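Local coordinates for protein inositol dehydrogenase (Lactobacillus casei, PDB 4MKX) that probably oxidises scyllo-inositol with NAD as the cofactor, as a member of the Gfo/Idh/MocA dehydrogenase family, at residues Lys16-Gly21 and Ala313-Ile318; Ala37-His42 and Ala306-Glu311; Asp201-Phe206 and Ala237-Glu242; Asp212-Ile217 and Ala338-Glu343. All coordinates share one frame; numbering follows the deposited sequence.

Contact 1: Lys16-Gly21 and Ala313-Ile318; sequences KTIKIG and AFVNSI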
loop_
_atom_site.group_PDB
_atom_site.type_symbol
_atom_site.label_atom_id
_atom_site.label_comp_id
_atom_site.label_asym_id
_atom_site.label_seq_id
_atom_site.Cartn_x
_atom_site.Cartn_y
_atom_site.Cartn_z
ATOM N N LYS A 16 -3.754 -26.410 37.990
ATOM C CA LYS A 16 -2.664 -27.285 37.571
ATOM C C LYS A 16 -2.470 -27.386 36.056
ATOM O O LYS A 16 -2.481 -26.382 35.340
ATOM C CB LYS A 16 -2.839 -28.680 38.190
ATOM C CG LYS A 16 -1.524 -29.411 38.466
ATOM C CD LYS A 16 -1.575 -30.215 39.754
ATOM C CE LYS A 16 -1.678 -31.709 39.486
ATOM N NZ LYS A 16 -3.005 -32.101 38.936
ATOM N N THR A 17 -2.275 -28.614 35.588
ATOM C CA THR A 17 -1.955 -28.890 34.200
ATOM C C THR A 17 -3.063 -29.726 33.571
ATOM O O THR A 17 -3.404 -30.795 34.074
ATOM C CB THR A 17 -0.635 -29.663 34.097
ATOM O OG1 THR A 17 0.415 -28.900 34.706
ATOM C CG2 THR A 17 -0.282 -29.927 32.648
ATOM N N ILE A 18 -3.622 -29.236 32.469
ATOM C CA ILE A 18 -4.666 -29.959 31.744
ATOM C C ILE A 18 -4.008 -30.985 30.835
ATOM O O ILE A 18 -3.225 -30.622 29.962
ATOM C CB ILE A 18 -5.502 -29.001 30.877
ATOM C CG1 ILE A 18 -6.097 -27.880 31.729
ATOM C CG2 ILE A 18 -6.602 -29.760 30.129
ATOM C CD1 ILE A 18 -7.029 -28.369 32.815
ATOM N N LYS A 19 -4.310 -32.267 31.033
ATOM C CA LYS A 19 -3.746 -33.300 30.168
ATOM C C LYS A 19 -4.699 -33.530 29.003
ATOM O O LYS A 19 -5.892 -33.725 29.209
ATOM C CB LYS A 19 -3.530 -34.597 30.943
ATOM C CG LYS A 19 -2.446 -34.485 31.996
ATOM C CD LYS A 19 -2.471 -35.673 32.953
ATOM C CE LYS A 19 -1.455 -35.487 34.069
ATOM N NZ LYS A 19 -1.974 -35.992 35.372
ATOM N N ILE A 20 -4.167 -33.504 27.788
ATOM C CA ILE A 20 -5.008 -33.522 26.597
ATOM C C ILE A 20 -4.716 -34.742 25.747
ATOM O O ILE A 20 -3.564 -35.130 25.581
ATOM C CB ILE A 20 -4.759 -32.241 25.762
ATOM C CG1 ILE A 20 -5.139 -31.021 26.607
ATOM C CG2 ILE A 20 -5.551 -32.273 24.450
ATOM C CD1 ILE A 20 -4.907 -29.706 25.924
ATOM N N GLY A 21 -5.762 -35.359 25.209
ATOM C CA GLY A 21 -5.562 -36.392 24.210
ATOM C C GLY A 21 -6.038 -35.883 22.867
ATOM O O GLY A 21 -7.013 -35.145 22.801
ATOM N N ALA A 313 -7.029 -20.421 24.767
ATOM C CA ALA A 313 -8.338 -20.046 25.278
ATOM C C ALA A 313 -9.114 -21.271 25.772
ATOM O O ALA A 313 -9.830 -21.196 26.770
ATOM C CB ALA A 313 -9.136 -19.299 24.213
ATOM N N PHE A 314 -8.976 -22.393 25.073
ATOM C CA PHE A 314 -9.659 -23.617 25.482
ATOM C C PHE A 314 -9.133 -24.097 26.831
ATOM O O PHE A 314 -9.911 -24.394 27.743
ATOM C CB PHE A 314 -9.509 -24.691 24.406
ATOM C CG PHE A 314 -10.055 -26.033 24.806
ATOM C CD1 PHE A 314 -11.428 -26.249 24.900
ATOM C CD2 PHE A 314 -9.190 -27.081 25.057
ATOM C CE1 PHE A 314 -11.927 -27.498 25.266
ATOM C CE2 PHE A 314 -9.679 -28.330 25.423
ATOM C CZ PHE A 314 -11.051 -28.538 25.514
ATOM N N VAL A 315 -7.812 -24.139 26.962
ATOM C CA VAL A 315 -7.178 -24.556 28.212
ATOM C C VAL A 315 -7.559 -23.639 29.375
ATOM O O VAL A 315 -7.908 -24.119 30.460
ATOM C CB VAL A 315 -5.647 -24.655 28.059
ATOM C CG1 VAL A 315 -4.979 -24.852 29.417
ATOM C CG2 VAL A 315 -5.286 -25.798 27.127
ATOM N N ASN A 316 -7.500 -22.327 29.153
ATOM C CA ASN A 316 -7.892 -21.365 30.182
ATOM C C ASN A 316 -9.374 -21.438 30.551
ATOM O O ASN A 316 -9.741 -21.152 31.688
ATOM C CB ASN A 316 -7.524 -19.935 29.777
ATOM C CG ASN A 316 -6.028 -19.739 29.619
ATOM O OD1 ASN A 316 -5.233 -20.600 29.982
ATOM N ND2 ASN A 316 -5.640 -18.601 29.065
ATOM N N SER A 317 -10.223 -21.810 29.592
ATOM C CA SER A 317 -11.663 -21.904 29.850
ATOM C C SER A 317 -11.970 -22.981 30.885
ATOM O O SER A 317 -12.899 -22.847 31.682
ATOM C CB SER A 317 -12.453 -22.171 28.557
ATOM O OG SER A 317 -12.342 -23.521 28.134
ATOM N N ILE A 318 -11.186 -24.050 30.856
ATOM C CA ILE A 318 -11.334 -25.151 31.802
ATOM C C ILE A 318 -10.782 -24.757 33.165
ATOM O O ILE A 318 -11.422 -24.984 34.191
ATOM C CB ILE A 318 -10.588 -26.392 31.314
ATOM C CG1 ILE A 318 -11.210 -26.911 30.012
ATOM C CG2 ILE A 318 -10.602 -27.485 32.392
ATOM C CD1 ILE A 318 -10.361 -27.947 29.305
#
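I18 meets V315 and I318 with two different atoms of one branch, and this divides the contact between neighbouring turns of the helix. Its CG1 lies beside V315 CG1 at 4.0 Å, where the two side chains run alongside each other, pointing opposite ways. One bond further on, CD1 touches I318 CG2 at 3.7 Å, the two side chains meeting at an angle. The branch bends on its way: chi2 of -61° turns CD1 of I18 off the line of an extended chain and onto I318. I20, two residues along strand 18-23 and on the same face, keeps its outer chain extended (chi2 178°) and brings CD1 to 4.1 Å from V315 CG2. The two methyls of V315 are thus shared out, CG1 to I18 and CG2 to I20. Within helix 304-319, CD1 of I318 lies 3.8 Å above the ring plane of F314, toward the rim, and the same ring meets F85 of strand 83-86 nearly at right angles. No hydrogen bond joins the two segments, so helix and strand are held here by van der Waals contact between branched aliphatic groups, consistent with a hydrophobic driving force.

Contact 2: Ala37-His42 and Ala306-Glu311; sequences ATKIQH and AFLSEE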
loop_
_atom_site.group_PDB
_atom_site.type_symbol
_atom_site.label_atom_id
_atom_site.label_comp_id
_atom_site.label_asym_id
_atom_site.label_seq_id
_atom_site.Cartn_x
_atom_site.Cartn_y
_atom_site.Cartn_z
ATOM N N ALA A 37 1.977 -29.362 22.987
ATOM C CA ALA A 37 3.116 -30.005 23.641
ATOM C C ALA A 37 4.229 -29.027 24.026
ATOM O O ALA A 37 4.945 -29.257 24.999
ATOM C CB ALA A 37 3.686 -31.098 22.748
ATOM N N THR A 38 4.381 -27.949 23.265
ATOM C CA THR A 38 5.556 -27.084 23.404
ATOM C C THR A 38 5.271 -25.623 23.790
ATOM O O THR A 38 6.095 -24.972 24.433
ATOM C CB THR A 38 6.405 -27.107 22.116
ATOM O OG1 THR A 38 5.619 -26.665 21.004
ATOM C CG2 THR A 38 6.921 -28.517 21.846
ATOM N N LYS A 39 4.115 -25.104 23.395
ATOM C CA LYS A 39 3.878 -23.671 23.505
ATOM C C LYS A 39 2.752 -23.271 24.440
ATOM O O LYS A 39 2.722 -22.147 24.938
ATOM C CB LYS A 39 3.620 -23.087 22.116
ATOM C CG LYS A 39 4.822 -23.185 21.191
ATOM C CD LYS A 39 4.453 -22.750 19.783
ATOM C CE LYS A 39 5.569 -23.060 18.801
ATOM N NZ LYS A 39 6.882 -22.524 19.264
ATOM N N ILE A 40 1.811 -24.178 24.672
ATOM C CA ILE A 40 0.616 -23.810 25.414
ATOM C C ILE A 40 0.852 -23.934 26.915
ATOM O O ILE A 40 1.345 -24.964 27.398
ATOM C CB ILE A 40 -0.615 -24.646 24.964
ATOM C CG1 ILE A 40 -0.928 -24.375 23.486
ATOM C CG2 ILE A 40 -1.831 -24.332 25.830
ATOM C CD1 ILE A 40 -1.271 -22.917 23.168
ATOM N N GLN A 41 0.507 -22.882 27.659
ATOM C CA GLN A 41 0.700 -22.891 29.108
ATOM C C GLN A 41 -0.317 -23.799 29.768
ATOM O O GLN A 41 -1.460 -23.862 29.327
ATOM C CB GLN A 41 0.493 -21.497 29.692
ATOM C CG GLN A 41 1.400 -20.409 29.168
ATOM C CD GLN A 41 1.053 -19.062 29.778
ATOM O OE1 GLN A 41 0.573 -18.158 29.089
ATOM N NE2 GLN A 41 1.272 -18.929 31.084
ATOM N N HIS A 42 0.098 -24.469 30.841
ATOM C CA HIS A 42 -0.787 -25.273 31.687
ATOM C C HIS A 42 -1.415 -26.440 30.941
ATOM O O HIS A 42 -2.518 -26.862 31.264
ATOM C CB HIS A 42 -1.888 -24.417 32.319
ATOM C CG HIS A 42 -1.380 -23.208 33.039
ATOM N ND1 HIS A 42 -0.343 -23.263 33.948
ATOM C CD2 HIS A 42 -1.771 -21.913 32.992
ATOM C CE1 HIS A 42 -0.117 -22.052 34.425
ATOM N NE2 HIS A 42 -0.969 -21.214 33.859
ATOM N N ALA A 306 -3.553 -17.358 15.445
ATOM C CA ALA A 306 -4.936 -17.683 15.792
ATOM C C ALA A 306 -5.067 -19.091 16.356
ATOM O O ALA A 306 -5.858 -19.324 17.266
ATOM C CB ALA A 306 -5.837 -17.523 14.582
ATOM N N PHE A 307 -4.312 -20.035 15.802
ATOM C CA PHE A 307 -4.339 -21.397 16.334
ATOM C C PHE A 307 -3.854 -21.433 17.782
ATOM O O PHE A 307 -4.493 -22.047 18.637
ATOM C CB PHE A 307 -3.499 -22.351 15.473
ATOM C CG PHE A 307 -4.111 -22.662 14.146
ATOM C CD1 PHE A 307 -5.449 -23.053 14.053
ATOM C CD2 PHE A 307 -3.367 -22.548 12.977
ATOM C CE1 PHE A 307 -6.023 -23.339 12.813
ATOM C CE2 PHE A 307 -3.934 -22.832 11.740
ATOM C CZ PHE A 307 -5.268 -23.223 11.658
ATOM N N LEU A 308 -2.715 -20.799 18.052
ATOM C CA LEU A 308 -2.177 -20.748 19.408
ATOM C C LEU A 308 -3.161 -20.085 20.367
ATOM O O LEU A 308 -3.383 -20.584 21.466
ATOM C CB LEU A 308 -0.832 -20.006 19.425
ATOM C CG LEU A 308 0.361 -20.820 18.934
ATOM C CD1 LEU A 308 1.514 -19.908 18.514
ATOM C CD2 LEU A 308 0.811 -21.784 20.033
ATOM N N SER A 309 -3.761 -18.975 19.942
ATOM C CA SER A 309 -4.701 -18.275 20.801
ATOM C C SER A 309 -5.950 -19.100 21.114
ATOM O O SER A 309 -6.398 -19.105 22.252
ATOM C CB SER A 309 -5.093 -16.919 20.208
ATOM O OG SER A 309 -3.982 -16.029 20.258
ATOM N N GLU A 310 -6.522 -19.785 20.124
ATOM C CA GLU A 310 -7.711 -20.591 20.408
ATOM C C GLU A 310 -7.387 -21.795 21.293
ATOM O O GLU A 310 -8.215 -22.199 22.094
ATOM C CB GLU A 310 -8.448 -21.048 19.136
ATOM C CG GLU A 310 -7.811 -22.224 18.412
ATOM C CD GLU A 310 -8.567 -22.651 17.166
ATOM O OE1 GLU A 310 -9.752 -22.266 16.997
ATOM O OE2 GLU A 310 -7.966 -23.374 16.338
ATOM N N GLU A 311 -6.198 -22.375 21.133
ATOM C CA GLU A 311 -5.790 -23.496 21.972
ATOM C C GLU A 311 -5.638 -23.016 23.410
ATOM O O GLU A 311 -6.101 -23.669 24.342
ATOM C CB GLU A 311 -4.467 -24.089 21.472
ATOM C CG GLU A 311 -4.571 -24.785 20.118
ATOM C CD GLU A 311 -3.261 -24.773 19.372
ATOM O OE1 GLU A 311 -2.295 -24.199 19.908
ATOM O OE2 GLU A 311 -3.188 -25.297 18.241
#
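CD1 of I40 pushes between L308 and E311 of helix 304-319, and this is the close-packed half of the contact. The methyl lies 3.6 Å from the backbone oxygen L308 O and also touches E311 CB at 3.8 Å, while L308 CD2 closes in from the side at 3.9 Å. With chi1 at -62° and chi2 at -61°, the branch of I40 is bent, and it crosses the chain of E311 at about a right angle. E311 OE1 rests 3.6 Å from the same CD1, but that is packing alone: the carboxylate's strongest partner is H32 of helix 27-38, whose ND1 is hydrogen-bonded to OE2, as is N35 ND2. These bonds hold the acid group while its CB serves the apolar contact.

The solvent side is formed by K39, which is exposed and gives only its aliphatic part, CB approaching L308 CD2 at 3.7 Å and CD the same methyl at 3.8 Å, whereas the chain bends at chi4 and its ammonium end leads away from the helix. Next door, Q41 N is hydrogen-bonded to Q312 OE1, and Q41 and T38 pack against T38 and Q41 of the second subunit. The arrangement belongs to the Rossmann fold: the connection from helix 27-38 to strand 43-49, part of a beta-alpha-beta crossover, lies against a helix contributed from much later in the chain.

Contact 3: Asp201-Phe206 and Ala237-Glu242; sequences DVIRWF and ALMQLE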
loop_
_atom_site.group_PDB
_atom_site.type_symbol
_atom_site.label_atom_id
_atom_site.label_comp_id
_atom_site.label_asym_id
_atom_site.label_seq_id
_atom_site.Cartn_x
_atom_site.Cartn_y
_atom_site.Cartn_z
ATOM N N ASP A 201 -19.198 -18.378 9.391
ATOM C CA ASP A 201 -19.086 -18.016 10.790
ATOM C C ASP A 201 -18.704 -16.553 11.015
ATOM O O ASP A 201 -19.236 -15.884 11.907
ATOM C CB ASP A 201 -18.090 -18.933 11.484
ATOM C CG ASP A 201 -18.046 -18.692 12.967
ATOM O OD1 ASP A 201 -19.051 -19.024 13.649
ATOM O OD2 ASP A 201 -17.024 -18.147 13.447
ATOM N N VAL A 202 -17.782 -16.041 10.201
ATOM C CA VAL A 202 -17.402 -14.642 10.291
ATOM C C VAL A 202 -18.598 -13.710 10.069
ATOM O O VAL A 202 -18.767 -12.733 10.790
ATOM C CB VAL A 202 -16.250 -14.308 9.291
ATOM C CG1 VAL A 202 -16.309 -12.873 8.831
ATOM C CG2 VAL A 202 -14.903 -14.628 9.916
ATOM N N ILE A 203 -19.427 -14.036 9.091
ATOM C CA ILE A 203 -20.610 -13.239 8.801
ATOM C C ILE A 203 -21.562 -13.214 10.006
ATOM O O ILE A 203 -21.987 -12.136 10.465
ATOM C CB ILE A 203 -21.284 -13.750 7.528
ATOM C CG1 ILE A 203 -20.425 -13.355 6.325
ATOM C CG2 ILE A 203 -22.682 -13.161 7.368
ATOM C CD1 ILE A 203 -20.655 -14.204 5.099
ATOM N N ARG A 204 -21.832 -14.390 10.566
ATOM C CA ARG A 204 -22.711 -14.487 11.726
ATOM C C ARG A 204 -22.116 -13.786 12.936
ATOM O O ARG A 204 -22.819 -13.091 13.668
ATOM C CB ARG A 204 -23.023 -15.955 12.048
ATOM C CG ARG A 204 -23.766 -16.704 10.928
ATOM C CD ARG A 204 -24.091 -18.146 11.315
ATOM N NE ARG A 204 -24.992 -18.187 12.463
ATOM C CZ ARG A 204 -24.615 -18.516 13.696
ATOM N NH1 ARG A 204 -23.351 -18.847 13.948
ATOM N NH2 ARG A 204 -25.502 -18.507 14.678
ATOM N N TRP A 205 -20.808 -13.956 13.131
ATOM C CA TRP A 205 -20.101 -13.371 14.261
ATOM C C TRP A 205 -20.160 -11.847 14.223
ATOM O O TRP A 205 -20.483 -11.205 15.226
ATOM C CB TRP A 205 -18.643 -13.873 14.268
ATOM C CG TRP A 205 -17.766 -13.376 15.372
ATOM C CD1 TRP A 205 -18.067 -13.326 16.705
ATOM C CD2 TRP A 205 -16.415 -12.910 15.249
ATOM N NE1 TRP A 205 -16.992 -12.834 17.414
ATOM C CE2 TRP A 205 -15.965 -12.578 16.545
ATOM C CE3 TRP A 205 -15.545 -12.743 14.171
ATOM C CZ2 TRP A 205 -14.684 -12.071 16.787
ATOM C CZ3 TRP A 205 -14.272 -12.239 14.414
ATOM C CH2 TRP A 205 -13.855 -11.915 15.716
ATOM N N PHE A 206 -19.871 -11.260 13.064
ATOM C CA PHE A 206 -19.834 -9.802 12.966
ATOM C C PHE A 206 -21.213 -9.156 13.057
ATOM O O PHE A 206 -21.345 -8.079 13.629
ATOM C CB PHE A 206 -19.145 -9.354 11.665
ATOM C CG PHE A 206 -17.660 -9.227 11.787
ATOM C CD1 PHE A 206 -17.090 -8.049 12.239
ATOM C CD2 PHE A 206 -16.830 -10.288 11.462
ATOM C CE1 PHE A 206 -15.712 -7.927 12.368
ATOM C CE2 PHE A 206 -15.448 -10.173 11.588
ATOM C CZ PHE A 206 -14.893 -8.995 12.039
ATOM N N ALA A 237 -21.019 -16.766 -4.340
ATOM C CA ALA A 237 -22.359 -16.802 -3.795
ATOM C C ALA A 237 -22.827 -15.432 -3.368
ATOM O O ALA A 237 -22.039 -14.590 -2.915
ATOM C CB ALA A 237 -22.412 -17.772 -2.612
ATOM N N LEU A 238 -24.133 -15.213 -3.495
ATOM C CA LEU A 238 -24.752 -14.014 -2.971
ATOM C C LEU A 238 -25.770 -14.469 -1.933
ATOM O O LEU A 238 -26.485 -15.440 -2.149
ATOM C CB LEU A 238 -25.453 -13.250 -4.091
ATOM C CG LEU A 238 -26.141 -11.946 -3.722
ATOM C CD1 LEU A 238 -25.145 -10.939 -3.157
ATOM C CD2 LEU A 238 -26.837 -11.412 -4.977
ATOM N N MET A 239 -25.812 -13.776 -0.807
ATOM C CA MET A 239 -26.650 -14.199 0.307
ATOM C C MET A 239 -27.407 -13.009 0.847
ATOM O O MET A 239 -26.874 -11.906 0.966
ATOM C CB MET A 239 -25.780 -14.812 1.410
ATOM C CG MET A 239 -24.877 -15.903 0.901
ATOM S SD MET A 239 -24.127 -16.853 2.229
ATOM C CE MET A 239 -23.219 -15.558 3.039
ATOM N N GLN A 240 -28.670 -13.236 1.187
ATOM C CA GLN A 240 -29.464 -12.201 1.793
ATOM C C GLN A 240 -29.701 -12.671 3.213
ATOM O O GLN A 240 -30.147 -13.800 3.426
ATOM C CB GLN A 240 -30.797 -12.109 1.068
ATOM C CG GLN A 240 -31.659 -10.946 1.481
ATOM C CD GLN A 240 -32.795 -10.747 0.483
ATOM O OE1 GLN A 240 -33.517 -11.692 0.159
ATOM N NE2 GLN A 240 -32.932 -9.535 -0.026
ATOM N N LEU A 241 -29.378 -11.817 4.174
ATOM C CA LEU A 241 -29.538 -12.195 5.581
ATOM C C LEU A 241 -30.936 -11.788 6.048
ATOM O O LEU A 241 -31.678 -11.149 5.302
ATOM C CB LEU A 241 -28.458 -11.544 6.435
ATOM C CG LEU A 241 -27.078 -12.216 6.494
ATOM C CD1 LEU A 241 -26.444 -12.456 5.125
ATOM C CD2 LEU A 241 -26.148 -11.391 7.374
ATOM N N GLU A 242 -31.291 -12.153 7.280
ATOM C CA GLU A 242 -32.658 -11.957 7.778
ATOM C C GLU A 242 -33.173 -10.514 7.766
ATOM O O GLU A 242 -34.381 -10.290 7.637
ATOM C CB GLU A 242 -32.790 -12.538 9.190
ATOM C CG GLU A 242 -32.167 -11.659 10.254
ATOM C CD GLU A 242 -32.095 -12.338 11.599
ATOM O OE1 GLU A 242 -32.985 -13.169 11.901
ATOM O OE2 GLU A 242 -31.137 -12.045 12.346
#
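I203 reaches from helix 197-207 to two residues of strand 234-241, a different branch serving each. From CB, which points toward the strand, the side chain forks. The short branch, CG2, stands anti to the backbone N and ends 3.9 Å from L241 CD2, the isoleucine and leucine lying askew to one another. The longer branch starts with CG1, anti to the carbonyl carbon (chi1 -73°), which itself makes no close approach to the strand, and runs on nearly extended to CD1. There the tip methyl meets M239 CE at 3.6 Å, methyl against methyl. M239 comes to this meeting by a bend at its end: chi3 of -61° swings CE out of line with the rest of the chain.

M239 and L241, two apart on the strand, both point their CB at helix 197-207, which packs with I203 on one face of the large mixed sheet of the Gfo/Idh/MocA C-terminal domain. I203 also touches A247 and L249 on the neighbouring strand 246-252, which extends the apolar surface beneath it. Q240, between M239 and L241, belongs to the other face; there its OE1 is hydrogen-bonded to N348 ND2 of the third subunit. On the helix, R204 turns to acidic partners instead, forming salt bridges through NE with E210 and through NH1 with D330.

Contact 4: Asp212-Ile217 and Ala338-Glu343; sequences DKVWAI and ALALQE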
loop_
_atom_site.group_PDB
_atom_site.type_symbol
_atom_site.label_atom_id
_atom_site.label_comp_id
_atom_site.label_asym_id
_atom_site.label_seq_id
_atom_site.Cartn_x
_atom_site.Cartn_y
_atom_site.Cartn_z
ATOM N N ASP A 212 -30.628 -15.932 5.271
ATOM C CA ASP A 212 -31.978 -16.311 4.846
ATOM C C ASP A 212 -31.973 -17.097 3.543
ATOM O O ASP A 212 -32.364 -18.258 3.508
ATOM C CB ASP A 212 -32.868 -15.076 4.710
ATOM C CG ASP A 212 -34.316 -15.430 4.393
ATOM O OD1 ASP A 212 -34.764 -16.525 4.795
ATOM O OD2 ASP A 212 -34.999 -14.612 3.752
ATOM N N LYS A 213 -31.541 -16.469 2.454
ATOM C CA LYS A 213 -31.512 -17.193 1.194
ATOM C C LYS A 213 -30.226 -16.944 0.431
ATOM O O LYS A 213 -29.581 -15.917 0.619
ATOM C CB LYS A 213 -32.738 -16.878 0.334
ATOM C CG LYS A 213 -32.968 -15.415 0.085
ATOM C CD LYS A 213 -34.251 -15.206 -0.725
ATOM C CE LYS A 213 -35.480 -15.443 0.124
ATOM N NZ LYS A 213 -36.732 -15.422 -0.683
ATOM N N VAL A 214 -29.855 -17.914 -0.394
ATOM C CA VAL A 214 -28.573 -17.905 -1.087
ATOM C C VAL A 214 -28.717 -18.379 -2.526
ATOM O O VAL A 214 -29.627 -19.143 -2.868
ATOM C CB VAL A 214 -27.551 -18.839 -0.391
ATOM C CG1 VAL A 214 -27.391 -18.473 1.076
ATOM C CG2 VAL A 214 -27.973 -20.291 -0.515
ATOM N N TRP A 215 -27.819 -17.904 -3.380
ATOM C CA TRP A 215 -27.640 -18.476 -4.706
ATOM C C TRP A 215 -26.141 -18.631 -4.858
ATOM O O TRP A 215 -25.390 -17.771 -4.413
ATOM C CB TRP A 215 -28.199 -17.546 -5.792
ATOM C CG TRP A 215 -28.075 -18.087 -7.197
ATOM C CD1 TRP A 215 -28.242 -19.385 -7.602
ATOM C CD2 TRP A 215 -27.763 -17.337 -8.379
ATOM N NE1 TRP A 215 -28.053 -19.483 -8.960
ATOM C CE2 TRP A 215 -27.740 -18.244 -9.459
ATOM C CE3 TRP A 215 -27.484 -15.989 -8.621
ATOM C CZ2 TRP A 215 -27.474 -17.840 -10.770
ATOM C CZ3 TRP A 215 -27.216 -15.586 -9.925
ATOM C CH2 TRP A 215 -27.213 -16.511 -10.984
ATOM N N ALA A 216 -25.706 -19.733 -5.451
ATOM C CA ALA A 216 -24.289 -19.986 -5.640
ATOM C C ALA A 216 -24.063 -20.525 -7.035
ATOM O O ALA A 216 -24.864 -21.323 -7.561
ATOM C CB ALA A 216 -23.750 -20.962 -4.589
ATOM N N ILE A 217 -22.980 -20.068 -7.644
ATOM C CA ILE A 217 -22.569 -20.548 -8.952
ATOM C C ILE A 217 -21.092 -20.904 -8.908
ATOM O O ILE A 217 -20.385 -20.563 -7.966
ATOM C CB ILE A 217 -22.835 -19.513 -10.075
ATOM C CG1 ILE A 217 -22.042 -18.223 -9.852
ATOM C CG2 ILE A 217 -24.322 -19.192 -10.184
ATOM C CD1 ILE A 217 -22.348 -17.157 -10.926
ATOM N N ALA A 338 -23.735 -23.854 4.641
ATOM C CA ALA A 338 -22.869 -24.473 3.643
ATOM C C ALA A 338 -23.626 -25.493 2.788
ATOM O O ALA A 338 -23.441 -25.557 1.573
ATOM C CB ALA A 338 -21.641 -25.106 4.309
ATOM N N LEU A 339 -24.478 -26.297 3.421
ATOM C CA LEU A 339 -25.335 -27.212 2.676
ATOM C C LEU A 339 -26.273 -26.467 1.730
ATOM O O LEU A 339 -26.519 -26.911 0.616
ATOM C CB LEU A 339 -26.158 -28.065 3.642
ATOM C CG LEU A 339 -25.338 -29.057 4.462
ATOM C CD1 LEU A 339 -26.236 -29.755 5.457
ATOM C CD2 LEU A 339 -24.662 -30.066 3.544
ATOM N N ALA A 340 -26.804 -25.343 2.195
ATOM C CA ALA A 340 -27.692 -24.524 1.382
ATOM C C ALA A 340 -26.965 -23.973 0.167
ATOM O O ALA A 340 -27.539 -23.913 -0.920
ATOM C CB ALA A 340 -28.280 -23.398 2.207
ATOM N N LEU A 341 -25.711 -23.563 0.354
ATOM C CA LEU A 341 -24.904 -23.071 -0.762
ATOM C C LEU A 341 -24.650 -24.186 -1.765
ATOM O O LEU A 341 -24.708 -23.972 -2.967
ATOM C CB LEU A 341 -23.567 -22.509 -0.259
ATOM C CG LEU A 341 -23.633 -21.197 0.510
ATOM C CD1 LEU A 341 -22.298 -20.944 1.213
ATOM C CD2 LEU A 341 -23.946 -20.046 -0.428
ATOM N N GLN A 342 -24.386 -25.391 -1.272
ATOM C CA GLN A 342 -24.156 -26.525 -2.150
ATOM C C GLN A 342 -25.417 -26.876 -2.935
ATOM O O GLN A 342 -25.351 -27.227 -4.119
ATOM C CB GLN A 342 -23.733 -27.743 -1.337
ATOM C CG GLN A 342 -22.727 -28.596 -2.045
ATOM C CD GLN A 342 -21.427 -27.854 -2.270
ATOM O OE1 GLN A 342 -20.797 -27.372 -1.322
ATOM N NE2 GLN A 342 -21.022 -27.745 -3.531
ATOM N N GLU A 343 -26.564 -26.792 -2.269
ATOM C CA GLU A 343 -27.825 -27.135 -2.916
ATOM C C GLU A 343 -28.170 -26.095 -3.973
ATOM O O GLU A 343 -28.628 -26.437 -5.062
ATOM C CB GLU A 343 -28.954 -27.234 -1.893
ATOM C CG GLU A 343 -30.238 -27.806 -2.486
ATOM C CD GLU A 343 -31.393 -27.781 -1.513
ATOM O OE1 GLU A 343 -31.146 -27.626 -0.294
ATOM O OE2 GLU A 343 -32.550 -27.911 -1.974
#
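Helix 338-343 runs across strand 212-217 at 51° between their N-to-C directions, the axes coming within 7.2 Å, and the closest CA atoms, of A216 and L341, are 5.8 Å apart. This is a helix laid on the mixed sheet of the Gfo/Idh/MocA C-terminal domain, and small residues allow the close approach. On the strand side V214 makes the larger part of the contact. Its chi1 of -55° puts CG2 between the backbone N and the carbonyl carbon, from where that methyl touches A340 O at 3.7 Å and A340 CB at 4.1 Å. V214 CB meets L341 CD2 at 3.8 Å, the two side chains crossing at about a right angle, and CG1 of the valine reaches the same leucine methyl.

L341 leaves the helix aslant to the strand, yet its CD2 reaches V214; the leucine also packs on A237 of strand 234-241 and on I200 of helix 197-207. W215, between V214 and A216, points to the other face. It packs there against W215 of the third subunit, and its NE1 is hydrogen-bonded to N348 OD1 of its own chain. At the start of the strand, D212 and K213 both face Q240 in a classic beta bulge. Further along, the A216 methyl CB rests 3.6 Å from L341 O.

The four contacts form two pairs on opposite sides of the chain's centre. Contacts 1 and 2 share helix 304-319 and lie with centres about 10 Å apart in the Rossmann domain; I18 N probably donates a hydrogen bond to H42 O at 2.9 Å, joining them directly. Contacts 3 and 4, centres about 11 Å apart, sit on neighbouring strands of the mixed sheet, and Q240 O and D212 N, 2.9 Å apart, probably bond between them. Across the two domains, the centres of contacts 1 and 4 are about 37 Å apart. Strand 18-23 of contact 1 leads into a glycine-rich G24, G26, G29 pattern that probably serves the dinucleotide, although this structure is the apo enzyme.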